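Local coordinates for molybdate-binding protein MolA (Haemophilus influenzae, PDB 3PSH) that binds molybdate and tungstate, but not sulfate or phosphate, in the periplasm and serves the MolBC ABC transporter in low-affinity molybdate import, at residues 50-55 with 276-281; 237-242 with 290-295; 186-189 with 195-198; 135-140 with 284-289; 54-57 with 62-65. All coordinates share one frame; numbering follows the deposited sequence.

Contacts 1 and 3 both touch the molybdate and are largely buried: contact 1 brings backbone N-H groups and an indole face to the ion, contact 3 a tyrosine hydroxyl backed by a polar clamp between two strands. Contacts 2 and 4, also buried, share helix 283-297 and are apolar, one setting it on strand 237-240, the other on helix 132-151. Contacts 2 and 3 meet in one parallel sheet, where strands 237-240 and 184-188 are neighbours. Contact 5 lies farthest from the centre of the chain, about 17 Å, and is partly exposed; it pairs a buried tyrosine-leucine touch with an exposed glutamate, and shares Lys54 and Asn55 with contact 1.

Contact 1: 50-55 with 276-281; sequences KQLGKN and KAWGYP. With MOO (molybdate ion), chain B.
Trp278 and Leu52 both hold CG beside the backbone N and anti to the carbonyl carbon (chi1 -80° in Trp278), and this swings the far rim of the indole against the end of helix 48-52. There CD2 of Leu52 comes to the ring edge, 4.1 Å from CH2 of Trp278, the two side chains crossing at about a right angle. Gln51 adds its backbone: its O lies 3.7 Å from Trp278 CZ2, oblique to the ring, and is also hydrogen-bonded by Arg243, which makes a cation-pi contact with the same indole. The two flat sides of the tryptophan are used differently. Molybdate O4 sits 3.8 Å above one face, toward the rim, while CD of Lys276 lies against the opposite face; the amine of Lys276 runs on to a salt bridge with Glu284.

Past the indole, the backbone itself takes the anion. Gly279 N donates to molybdate O1 over 2.8 Å in an almost straight bond (176°), and Tyr280 N reaches O3 at 3.0 Å with a more bent one (142°). The Tyr280 ring turns its edge to O3, with CD2 3.1 Å away, and its hydroxyl is hydrogen-bonded to Asn92. Two successive N-H groups thus grip two different oxygens, which limits how the ion can turn. His26, Gln27, Tyr196 and Arg243 supply the other hydrogen bonds. Donors from several parts of the chain thus surround the molybdate, as expected of the cleft between the two lobes of a periplasmic binding protein.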
# COMPACT_ATOMS: atom_id res chain seq x y z
N LYS A 50 -5.42 10.53 -7.02
CA LYS A 50 -6.52 9.75 -6.36
C LYS A 50 -5.97 8.59 -5.49
O LYS A 50 -6.35 8.45 -4.27
CB LYS A 50 -7.56 9.25 -7.34
CG LYS A 50 -8.56 8.43 -6.63
CD LYS A 50 -9.85 8.40 -7.45
CE LYS A 50 -11.02 7.86 -6.65
NZ LYS A 50 -10.88 6.41 -6.93
N GLN A 51 -5.01 7.86 -6.06
CA GLN A 51 -4.54 6.67 -5.39
C GLN A 51 -3.56 6.93 -4.26
O GLN A 51 -3.47 6.14 -3.28
CB GLN A 51 -3.85 5.77 -6.48
CG GLN A 51 -4.87 5.14 -7.44
CD GLN A 51 -5.93 4.26 -6.76
OE1 GLN A 51 -5.68 3.57 -5.79
NE2 GLN A 51 -7.19 4.34 -7.27
N LEU A 52 -2.78 8.05 -4.37
CA LEU A 52 -1.86 8.46 -3.31
C LEU A 52 -2.44 9.47 -2.31
O LEU A 52 -1.81 9.70 -1.25
CB LEU A 52 -0.47 8.98 -3.84
CG LEU A 52 0.31 7.88 -4.62
CD1 LEU A 52 1.55 8.52 -5.28
CD2 LEU A 52 0.95 6.87 -3.63
N GLY A 53 -3.59 10.04 -2.62
CA GLY A 53 -4.12 11.07 -1.81
C GLY A 53 -3.77 12.48 -2.23
O GLY A 53 -2.69 12.76 -2.68
N LYS A 54 -4.67 13.43 -1.96
CA LYS A 54 -4.43 14.77 -2.46
C LYS A 54 -3.19 15.42 -1.85
O LYS A 54 -2.65 16.43 -2.43
CB LYS A 54 -5.71 15.64 -2.26
CG LYS A 54 -5.76 16.23 -0.83
CD LYS A 54 -7.13 16.88 -0.53
CE LYS A 54 -7.22 17.20 0.95
NZ LYS A 54 -6.13 18.20 1.33
N ASN A 55 -2.68 14.97 -0.69
CA ASN A 55 -1.55 15.66 -0.09
C ASN A 55 -0.20 15.02 -0.47
O ASN A 55 0.86 15.53 -0.05
CB ASN A 55 -1.66 15.73 1.44
CG ASN A 55 -2.95 16.46 1.87
OD1 ASN A 55 -3.20 17.56 1.39
ND2 ASN A 55 -3.71 15.87 2.78
N LYS A 276 -1.08 3.26 6.04
CA LYS A 276 -1.84 2.73 4.88
C LYS A 276 -2.37 1.30 5.06
O LYS A 276 -1.63 0.31 4.90
CB LYS A 276 -0.93 2.80 3.65
CG LYS A 276 -0.42 4.20 3.50
CD LYS A 276 0.48 4.24 2.18
CE LYS A 276 0.62 5.71 1.63
NZ LYS A 276 1.51 6.47 2.55
N ALA A 277 -3.65 1.22 5.43
CA ALA A 277 -4.21 -0.14 5.47
C ALA A 277 -4.74 -0.54 4.12
O ALA A 277 -5.89 -0.87 3.95
CB ALA A 277 -5.28 -0.27 6.54
N TRP A 278 -3.77 -0.67 3.23
CA TRP A 278 -4.11 -0.77 1.82
C TRP A 278 -4.10 -2.27 1.46
O TRP A 278 -3.70 -3.13 2.22
CB TRP A 278 -2.97 -0.10 1.03
CG TRP A 278 -3.04 1.35 1.00
CD1 TRP A 278 -3.97 2.19 1.72
CD2 TRP A 278 -2.22 2.21 0.22
NE1 TRP A 278 -3.72 3.51 1.39
CE2 TRP A 278 -2.69 3.54 0.44
CE3 TRP A 278 -1.19 2.00 -0.73
CZ2 TRP A 278 -2.09 4.66 -0.22
CZ3 TRP A 278 -0.66 3.11 -1.42
CH2 TRP A 278 -1.06 4.41 -1.11
N GLY A 279 -4.57 -2.59 0.26
CA GLY A 279 -4.52 -4.01 -0.12
C GLY A 279 -3.10 -4.51 -0.34
O GLY A 279 -2.85 -5.70 -0.24
N TYR A 280 -2.17 -3.59 -0.58
CA TYR A 280 -0.71 -3.86 -0.70
C TYR A 280 0.07 -3.28 0.53
O TYR A 280 -0.18 -2.09 0.90
CB TYR A 280 -0.11 -3.16 -1.99
CG TYR A 280 -0.56 -3.81 -3.29
CD1 TYR A 280 0.37 -4.46 -4.15
CD2 TYR A 280 -1.88 -3.69 -3.70
CE1 TYR A 280 -0.06 -5.06 -5.38
CE2 TYR A 280 -2.32 -4.30 -4.88
CZ TYR A 280 -1.38 -4.93 -5.73
OH TYR A 280 -1.90 -5.51 -6.90
N PRO A 281 1.15 -3.95 1.00
CA PRO A 281 1.93 -3.45 2.11
C PRO A 281 2.86 -2.31 1.60
O PRO A 281 3.43 -2.42 0.49
CB PRO A 281 2.76 -4.64 2.48
CG PRO A 281 3.08 -5.42 1.11
CD PRO A 281 1.68 -5.28 0.49
MO MOO B . -4.32 -0.60 -2.76
O1 MOO B . -5.48 -0.64 -1.53
O2 MOO B . -4.75 -1.64 -4.06
O3 MOO B . -2.82 -1.14 -2.14
O4 MOO B . -4.07 1.03 -3.14

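Contact 2: 237-242 with 290-295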
# COMPACT_ATOMS: atom_id res chain seq x y z
N VAL A 237 -14.90 -0.86 15.66
CA VAL A 237 -14.03 0.25 15.23
C VAL A 237 -14.17 0.31 13.69
O VAL A 237 -14.10 -0.72 13.03
CB VAL A 237 -12.62 -0.02 15.59
CG1 VAL A 237 -11.76 1.09 15.02
CG2 VAL A 237 -12.39 0.04 17.12
N ILE A 238 -14.34 1.50 13.16
CA ILE A 238 -14.29 1.73 11.70
C ILE A 238 -13.11 2.59 11.36
O ILE A 238 -12.86 3.58 12.01
CB ILE A 238 -15.62 2.25 11.09
CG1 ILE A 238 -16.70 1.20 11.12
CG2 ILE A 238 -15.50 2.78 9.64
CD1 ILE A 238 -18.17 1.87 10.90
N LEU A 239 -12.32 2.16 10.34
CA LEU A 239 -11.14 2.89 9.91
C LEU A 239 -11.40 3.35 8.48
O LEU A 239 -12.16 2.68 7.73
CB LEU A 239 -9.86 2.00 9.97
CG LEU A 239 -9.62 1.51 11.47
CD1 LEU A 239 -8.50 0.57 11.43
CD2 LEU A 239 -9.22 2.77 12.41
N VAL A 240 -10.86 4.55 8.22
CA VAL A 240 -10.92 5.15 6.89
C VAL A 240 -9.49 5.51 6.47
O VAL A 240 -8.69 5.97 7.24
CB VAL A 240 -11.84 6.40 6.86
CG1 VAL A 240 -11.83 7.12 5.48
CG2 VAL A 240 -13.32 5.97 7.14
N GLN A 241 -9.20 5.22 5.21
CA GLN A 241 -7.87 5.55 4.66
C GLN A 241 -7.73 7.04 4.50
O GLN A 241 -8.71 7.66 4.00
CB GLN A 241 -7.75 4.88 3.27
CG GLN A 241 -7.70 3.31 3.41
CD GLN A 241 -7.67 2.52 2.08
OE1 GLN A 241 -7.90 3.09 0.96
NE2 GLN A 241 -7.35 1.23 2.19
N ASP A 242 -6.54 7.58 4.80
CA ASP A 242 -6.26 9.02 4.73
C ASP A 242 -6.54 9.62 3.35
O ASP A 242 -7.00 10.80 3.24
CB ASP A 242 -4.82 9.33 5.10
CG ASP A 242 -4.56 10.83 5.23
OD1 ASP A 242 -5.29 11.49 6.03
OD2 ASP A 242 -3.61 11.32 4.59
N GLU A 290 1.32 0.35 11.76
CA GLU A 290 0.90 -0.68 12.72
C GLU A 290 1.12 -0.20 14.16
O GLU A 290 0.31 -0.47 15.05
CB GLU A 290 1.69 -1.96 12.50
CG GLU A 290 1.27 -2.58 11.17
CD GLU A 290 2.03 -3.89 10.85
OE1 GLU A 290 2.89 -4.36 11.63
OE2 GLU A 290 1.80 -4.42 9.67
N VAL A 291 2.14 0.61 14.36
CA VAL A 291 2.43 1.16 15.73
C VAL A 291 1.29 2.20 16.04
O VAL A 291 0.69 2.16 17.15
CB VAL A 291 3.84 1.80 15.87
CG1 VAL A 291 4.03 2.38 17.28
CG2 VAL A 291 4.95 0.73 15.54
N TRP A 292 0.95 3.10 15.09
CA TRP A 292 -0.23 3.96 15.33
C TRP A 292 -1.49 3.21 15.73
O TRP A 292 -2.18 3.60 16.74
CB TRP A 292 -0.50 4.84 14.11
CG TRP A 292 -1.70 5.77 14.36
CD1 TRP A 292 -1.64 7.03 14.85
CD2 TRP A 292 -3.06 5.54 13.99
NE1 TRP A 292 -2.89 7.60 14.90
CE2 TRP A 292 -3.80 6.70 14.38
CE3 TRP A 292 -3.76 4.42 13.43
CZ2 TRP A 292 -5.22 6.76 14.21
CZ3 TRP A 292 -5.20 4.48 13.29
CH2 TRP A 292 -5.88 5.67 13.67
N LEU A 293 -1.83 2.13 14.97
CA LEU A 293 -3.09 1.48 15.24
C LEU A 293 -2.97 0.75 16.63
O LEU A 293 -3.95 0.71 17.41
CB LEU A 293 -3.44 0.47 14.11
CG LEU A 293 -4.75 -0.29 14.26
CD1 LEU A 293 -5.95 0.68 14.33
CD2 LEU A 293 -4.86 -1.22 13.02
N ALA A 294 -1.78 0.17 16.90
CA ALA A 294 -1.59 -0.57 18.18
C ALA A 294 -1.79 0.44 19.31
O ALA A 294 -2.47 0.14 20.28
CB ALA A 294 -0.22 -1.18 18.26
N LYS A 295 -1.21 1.66 19.19
CA LYS A 295 -1.28 2.63 20.27
C LYS A 295 -2.71 3.18 20.42
O LYS A 295 -3.13 3.59 21.53
CB LYS A 295 -0.32 3.84 20.05
CG LYS A 295 1.10 3.64 20.10
CD LYS A 295 1.92 5.01 19.99
CE LYS A 295 1.61 6.20 21.02
NZ LYS A 295 2.26 5.97 22.36
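Leu239 and Leu293 join a parallel beta-sheet to a helix that covers it, the layered alpha/beta packing of a binding-protein lobe. Strand 237-240 sends Leu239 toward helix 283-297, and the helix answers with Leu293 and Trp292. The tight part is the leucine pair: CD1 of Leu239 meets CD1 of Leu293 at 3.9 Å, and the side chains cross obliquely. Their first torsions differ. In Leu239 the CG stands beside the backbone N (chi1 -60°), whereas in Leu293 it is anti to that nitrogen (chi1 -180°), which stretches the helix residue out to the strand. Both leucines are buried, and Thr186 and Met188 of the adjacent strand pack on Leu239 as well.

The looser side belongs to Trp292, which is partly exposed. It offers the edge of its six-membered ring to the other methyl of Leu239, at the limit of touching distance, and also packs on Pro272 and Tyr274. Polar links to the surroundings come from other residues of the two segments: Glu290 forms a salt bridge with Arg168 and accepts a hydrogen bond from Tyr201, while Gln241 bonds through NE2 with Tyr196 OH and Ala277 O. Across the contact the chemistry is wholly apolar, with the two methyls of one leucine divided between two partners one residue apart on the helix. The second of these touches runs from Leu239 CD2 to Trp292 CZ3, at 4.5 Å.

Contact 3: 186-189 with 195-198; sequences TYMA and TYGS. With MOO (molybdate ion), chain B.
The last part of strand 184-188 in a parallel sheet and the short strand 194-196 meet here beside the molybdate site, and a threonine clamps the chain between them. Thr195 OG1 donates to the backbone O of Met188 over 2.7 Å, approaching in the carbonyl plane on a lone pair, with a C=O...donor angle of 145°. The torsion that aims it puts OG1 anti to the threonine's own N (chi1 -167°). The same hydroxyl takes a second bond, from a water 2.8 Å from OG1 that in turn accepts from Met188 N at 2.9 Å. Both backbone polar atoms of Met188 are therefore tied to one threonine oxygen, directly on the O side and through water on the N side.

Tyr187 lies against this hydroxyl, its ring crossing the threonine at a slant so that OG1 comes 3.5 Å from Tyr187 CE1. The phenol oxygen ends close to Thr195 CB. On the neighbouring residues the packing is apolar: CG of Met188 touches CD2 of Tyr196 at 3.9 Å, the two side chains lying side by side and pointing the same way. The methionine bends at chi2 (56°), and its end leads away from strand 194-196, with Thr202, Met206 and Leu239 around the side chain.

Tyr196 itself reaches the ligand. Gln241 NE2 is hydrogen-bonded to its hydroxyl and Phe222 meets its ring edge to face. Molybdate O1 lies near the plane of the phenol at its edge and receives a short bond from Tyr196 OH, 2.5 Å long.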
# COMPACT_ATOMS: atom_id res chain seq x y z
N THR A 186 -12.75 -4.81 13.55
CA THR A 186 -12.48 -3.56 12.90
C THR A 186 -12.89 -3.66 11.45
O THR A 186 -12.85 -4.78 10.92
CB THR A 186 -10.95 -3.26 13.03
OG1 THR A 186 -10.53 -3.29 14.42
CG2 THR A 186 -10.57 -1.95 12.46
N TYR A 187 -13.29 -2.52 10.87
CA TYR A 187 -13.78 -2.55 9.50
C TYR A 187 -13.14 -1.40 8.76
O TYR A 187 -13.14 -0.27 9.26
CB TYR A 187 -15.30 -2.31 9.55
CG TYR A 187 -15.94 -2.24 8.15
CD1 TYR A 187 -16.20 -3.43 7.42
CD2 TYR A 187 -16.30 -1.00 7.59
CE1 TYR A 187 -16.79 -3.36 6.12
CE2 TYR A 187 -16.90 -0.95 6.25
CZ TYR A 187 -17.14 -2.15 5.58
OH TYR A 187 -17.65 -1.96 4.32
N MET A 188 -12.70 -1.70 7.53
CA MET A 188 -12.13 -0.68 6.67
C MET A 188 -13.21 -0.17 5.69
O MET A 188 -13.61 -0.88 4.81
CB MET A 188 -10.88 -1.30 5.98
CG MET A 188 -10.32 -0.44 4.94
SD MET A 188 -9.87 1.24 5.44
CE MET A 188 -8.73 0.92 6.53
N ALA A 189 -13.59 1.07 5.83
CA ALA A 189 -14.66 1.63 4.94
C ALA A 189 -14.01 2.52 3.85
O ALA A 189 -13.44 3.56 4.13
CB ALA A 189 -15.65 2.48 5.82
N THR A 195 -14.84 -2.44 0.52
CA THR A 195 -13.97 -2.84 1.69
C THR A 195 -12.95 -3.82 1.20
O THR A 195 -13.00 -4.25 -0.01
CB THR A 195 -14.80 -3.38 2.88
OG1 THR A 195 -13.95 -3.44 4.02
CG2 THR A 195 -15.22 -4.86 2.65
N TYR A 196 -12.06 -4.24 2.07
CA TYR A 196 -11.10 -5.33 1.71
C TYR A 196 -11.38 -6.53 2.53
O TYR A 196 -11.52 -6.49 3.79
CB TYR A 196 -9.65 -4.95 2.03
CG TYR A 196 -9.18 -3.71 1.28
CD1 TYR A 196 -8.25 -3.76 0.19
CD2 TYR A 196 -9.57 -2.39 1.70
CE1 TYR A 196 -7.74 -2.53 -0.43
CE2 TYR A 196 -9.14 -1.25 1.03
CZ TYR A 196 -8.26 -1.27 -0.07
OH TYR A 196 -7.78 -0.11 -0.62
N GLY A 197 -11.39 -7.65 1.87
CA GLY A 197 -11.58 -8.85 2.55
C GLY A 197 -10.25 -9.65 2.64
O GLY A 197 -9.17 -9.08 2.77
N SER A 198 -10.29 -10.98 2.46
CA SER A 198 -9.10 -11.83 2.55
C SER A 198 -8.06 -11.55 1.41
O SER A 198 -8.43 -10.96 0.36
CB SER A 198 -9.44 -13.36 2.57
OG SER A 198 -10.06 -13.65 1.27
MO MOO B . -4.32 -0.60 -2.76
O1 MOO B . -5.48 -0.64 -1.53
O2 MOO B . -4.75 -1.64 -4.06
O3 MOO B . -2.82 -1.14 -2.14
O4 MOO B . -4.07 1.03 -3.14
O HOH W 1 -13.05 -4.37 6.50

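Contact 4: 135-140 with 284-289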
# COMPACT_ATOMS: atom_id res chain seq x y z
N ALA A 135 3.80 -14.08 2.59
CA ALA A 135 3.79 -13.68 1.20
C ALA A 135 3.97 -12.18 1.16
O ALA A 135 4.72 -11.69 0.30
CB ALA A 135 2.44 -14.09 0.55
N TYR A 136 3.22 -11.45 1.97
CA TYR A 136 3.41 -9.97 1.99
C TYR A 136 4.70 -9.47 2.64
O TYR A 136 5.35 -8.45 2.23
CB TYR A 136 2.15 -9.20 2.54
CG TYR A 136 0.96 -9.30 1.55
CD1 TYR A 136 1.10 -8.69 0.26
CD2 TYR A 136 -0.29 -9.90 1.88
CE1 TYR A 136 -0.00 -8.73 -0.65
CE2 TYR A 136 -1.37 -9.92 0.96
CZ TYR A 136 -1.19 -9.30 -0.29
OH TYR A 136 -2.18 -9.36 -1.21
N ASN A 137 5.13 -10.15 3.72
CA ASN A 137 6.41 -9.80 4.29
C ASN A 137 7.59 -9.98 3.28
O ASN A 137 8.39 -9.09 3.02
CB ASN A 137 6.69 -10.66 5.50
CG ASN A 137 5.78 -10.26 6.70
OD1 ASN A 137 5.22 -9.17 6.67
ND2 ASN A 137 5.66 -11.13 7.71
N ASP A 138 7.65 -11.19 2.75
CA ASP A 138 8.73 -11.49 1.82
C ASP A 138 8.56 -10.70 0.51
O ASP A 138 9.52 -10.31 -0.11
CB ASP A 138 8.68 -12.97 1.48
CG ASP A 138 9.18 -13.88 2.65
OD1 ASP A 138 9.69 -13.31 3.65
OD2 ASP A 138 9.03 -15.13 2.49
N GLY A 139 7.34 -10.37 0.18
CA GLY A 139 7.04 -9.73 -1.15
C GLY A 139 7.39 -8.24 -1.07
O GLY A 139 7.88 -7.67 -2.09
N LEU A 140 7.23 -7.62 0.13
CA LEU A 140 7.53 -6.22 0.30
C LEU A 140 9.02 -6.11 0.24
O LEU A 140 9.56 -5.30 -0.49
CB LEU A 140 7.02 -5.74 1.69
CG LEU A 140 7.39 -4.28 1.96
CD1 LEU A 140 6.91 -3.29 0.95
CD2 LEU A 140 6.72 -3.96 3.32
N GLU A 284 6.19 2.24 5.13
CA GLU A 284 5.74 3.12 6.26
C GLU A 284 4.53 2.62 6.98
O GLU A 284 4.33 2.99 8.15
CB GLU A 284 5.50 4.59 5.79
CG GLU A 284 4.30 4.80 4.83
CD GLU A 284 4.50 4.47 3.36
OE1 GLU A 284 5.48 3.76 3.02
OE2 GLU A 284 3.66 4.94 2.55
N ALA A 285 3.71 1.84 6.29
CA ALA A 285 2.48 1.26 6.92
C ALA A 285 2.90 0.25 7.95
O ALA A 285 2.30 0.27 9.03
CB ALA A 285 1.63 0.62 5.90
N LEU A 286 3.89 -0.60 7.65
CA LEU A 286 4.45 -1.53 8.72
C LEU A 286 5.08 -0.75 9.84
O LEU A 286 4.67 -0.83 11.03
CB LEU A 286 5.51 -2.53 8.13
CG LEU A 286 4.73 -3.63 7.37
CD1 LEU A 286 3.96 -3.30 6.04
CD2 LEU A 286 5.72 -4.81 7.10
N ALA A 287 6.07 0.10 9.48
CA ALA A 287 6.94 0.68 10.47
C ALA A 287 6.15 1.63 11.44
O ALA A 287 6.27 1.59 12.71
CB ALA A 287 8.06 1.37 9.77
N LEU A 288 5.36 2.51 10.83
CA LEU A 288 4.66 3.52 11.57
C LEU A 288 3.15 3.19 11.73
O LEU A 288 2.51 3.45 12.78
CB LEU A 288 4.86 4.90 10.82
CG LEU A 288 6.33 5.25 10.48
CD1 LEU A 288 6.34 6.59 9.67
CD2 LEU A 288 7.17 5.43 11.76
N GLY A 289 2.52 2.74 10.65
CA GLY A 289 1.11 2.55 10.67
C GLY A 289 0.68 1.52 11.73
O GLY A 289 -0.31 1.76 12.40
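Apolar contact comes first: Leu140 of helix 132-151 and Leu286 of helix 283-297 reach toward each other, tip to tip. A single methyl of Leu140, CD2, meets both branches of its partner, lying 3.9 Å from Leu286 CD1 and 4.0 Å from Leu286 CD2. Leu140 extends toward the other helix, its CG anti to the backbone N (chi1 176°). In Leu286 the CG turns beside the nitrogen instead (chi1 -77°), and its forked end straddles the incoming methyl. Tyr201 and Phe165 pack on Leu286, and Pro281 on Leu140.

The mixed contact is slighter. Asn137 brings its amide oxygen OD1 within 4.4 Å of CD2 of Leu286, a plain van der Waals touch, since the polar partner of that oxygen is Arg168.

The two segments exchange no hydrogen bonds; each keeps its own helical backbone bonds. Helix 283-297 widens into a pi-type turn at 285-289, and Glu284 O accepts from both Leu288 N at 2.9 Å and Gly289 N at 3.1 Å.

Helix 132-151 follows the first parallel sheet and precedes the second, consistent with the long helix that joins the two lobes in this family, and helix 283-297 packs against it. Their union relies on the fit of branched methyl groups, and the one polar side chain that takes part, Asn137, already has Arg168 as partner, so the contact carries little directional chemistry of its own.

Contact 5: 54-57 with 62-65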
# COMPACT_ATOMS: atom_id res chain seq x y z
N LYS A 54 -4.67 13.43 -1.96
CA LYS A 54 -4.43 14.77 -2.46
C LYS A 54 -3.19 15.42 -1.85
O LYS A 54 -2.65 16.43 -2.43
CB LYS A 54 -5.71 15.64 -2.26
CG LYS A 54 -5.76 16.23 -0.83
CD LYS A 54 -7.13 16.88 -0.53
CE LYS A 54 -7.22 17.20 0.95
NZ LYS A 54 -6.13 18.20 1.33
N ASN A 55 -2.68 14.97 -0.69
CA ASN A 55 -1.55 15.66 -0.09
C ASN A 55 -0.20 15.02 -0.47
O ASN A 55 0.86 15.53 -0.05
CB ASN A 55 -1.66 15.73 1.44
CG ASN A 55 -2.95 16.46 1.87
OD1 ASN A 55 -3.20 17.56 1.39
ND2 ASN A 55 -3.71 15.87 2.78
N TYR A 56 -0.28 13.92 -1.25
CA TYR A 56 0.98 13.23 -1.63
C TYR A 56 1.98 14.18 -2.31
O TYR A 56 3.20 14.09 -2.13
CB TYR A 56 0.75 12.04 -2.57
CG TYR A 56 1.99 11.18 -2.53
CD1 TYR A 56 2.12 10.25 -1.46
CD2 TYR A 56 2.94 11.18 -3.55
CE1 TYR A 56 3.25 9.40 -1.29
CE2 TYR A 56 4.05 10.39 -3.43
CZ TYR A 56 4.22 9.47 -2.33
OH TYR A 56 5.34 8.69 -2.35
N VAL A 57 1.43 15.12 -3.09
CA VAL A 57 2.22 16.04 -3.93
C VAL A 57 3.08 16.90 -2.96
O VAL A 57 4.17 17.40 -3.34
CB VAL A 57 1.23 16.88 -4.82
CG1 VAL A 57 0.49 17.90 -3.92
CG2 VAL A 57 1.94 17.58 -6.03
N GLU A 62 7.59 17.23 -7.43
CA GLU A 62 7.99 16.95 -8.84
C GLU A 62 6.97 16.08 -9.61
O GLU A 62 6.97 16.05 -10.87
CB GLU A 62 9.45 16.42 -8.90
CG GLU A 62 9.65 15.04 -8.24
CD GLU A 62 9.80 15.03 -6.66
OE1 GLU A 62 9.45 16.04 -6.00
OE2 GLU A 62 10.25 13.98 -6.11
N LEU A 63 6.03 15.46 -8.86
CA LEU A 63 4.99 14.68 -9.51
C LEU A 63 3.97 15.55 -10.29
O LEU A 63 3.32 15.06 -11.18
CB LEU A 63 4.28 13.72 -8.53
CG LEU A 63 5.15 12.72 -7.79
CD1 LEU A 63 4.17 11.80 -6.96
CD2 LEU A 63 5.96 11.89 -8.80
N GLU A 64 3.85 16.80 -9.91
CA GLU A 64 2.82 17.69 -10.41
C GLU A 64 2.88 17.93 -11.92
O GLU A 64 1.85 17.99 -12.58
CB GLU A 64 2.94 19.01 -9.68
CG GLU A 64 1.72 19.96 -9.90
CD GLU A 64 0.41 19.38 -9.38
OE1 GLU A 64 0.18 19.29 -8.16
OE2 GLU A 64 -0.40 19.04 -10.21
N ASN A 65 4.09 18.00 -12.45
CA ASN A 65 4.29 18.22 -13.92
C ASN A 65 4.76 16.96 -14.64
O ASN A 65 5.20 16.97 -15.83
CB ASN A 65 5.29 19.36 -14.12
CG ASN A 65 4.78 20.72 -13.58
OD1 ASN A 65 5.56 21.48 -13.02
ND2 ASN A 65 3.50 21.02 -13.78
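Tyr56 meets Leu63 through one edge of its ring. From CB, with CG anti to the backbone N (chi1 -162°), the ring is carried in among Leu63 and the residues of helix 26-34. At CD2 it touches CD1 of Leu63, 3.7 Å away, and at the next atom, CE2, the same methyl is still only 3.8 Å off. Leu63 CD1 therefore sits near the ring plane and spans one side of the hexagon, while the two side chains cross at a slant. At the tip, Tyr56 OH is hydrogen-bonded to Asn30 OD1 on helix 26-34, where Val33 also packs on the tyrosine.

Val57 takes the more exposed part. Its CG2 lies 3.2 Å from OE1 of Glu64 and 4.0 Å from Glu64 CB. The glutamate curls back over the valine because its chain bends at chi2 (62°), and its other oxygen, OE2, forms a salt bridge with Lys49. Trp48 packs on both Val57 and Leu63.

These touches fold the loop between helices 48-52 and 77-82 back on itself, setting the 3-10 segment that contains 62-63 against 54-57 and bringing the CA atoms of Val57 and Leu63 to 6.4 Å. The chemistry is graded with depth: a buried aromatic-aliphatic touch, and a carboxylate laid along a valine methyl where the loop is exposed. Since both polar tips bond to residues beyond the turn, the loop is tied to its neighbouring helices.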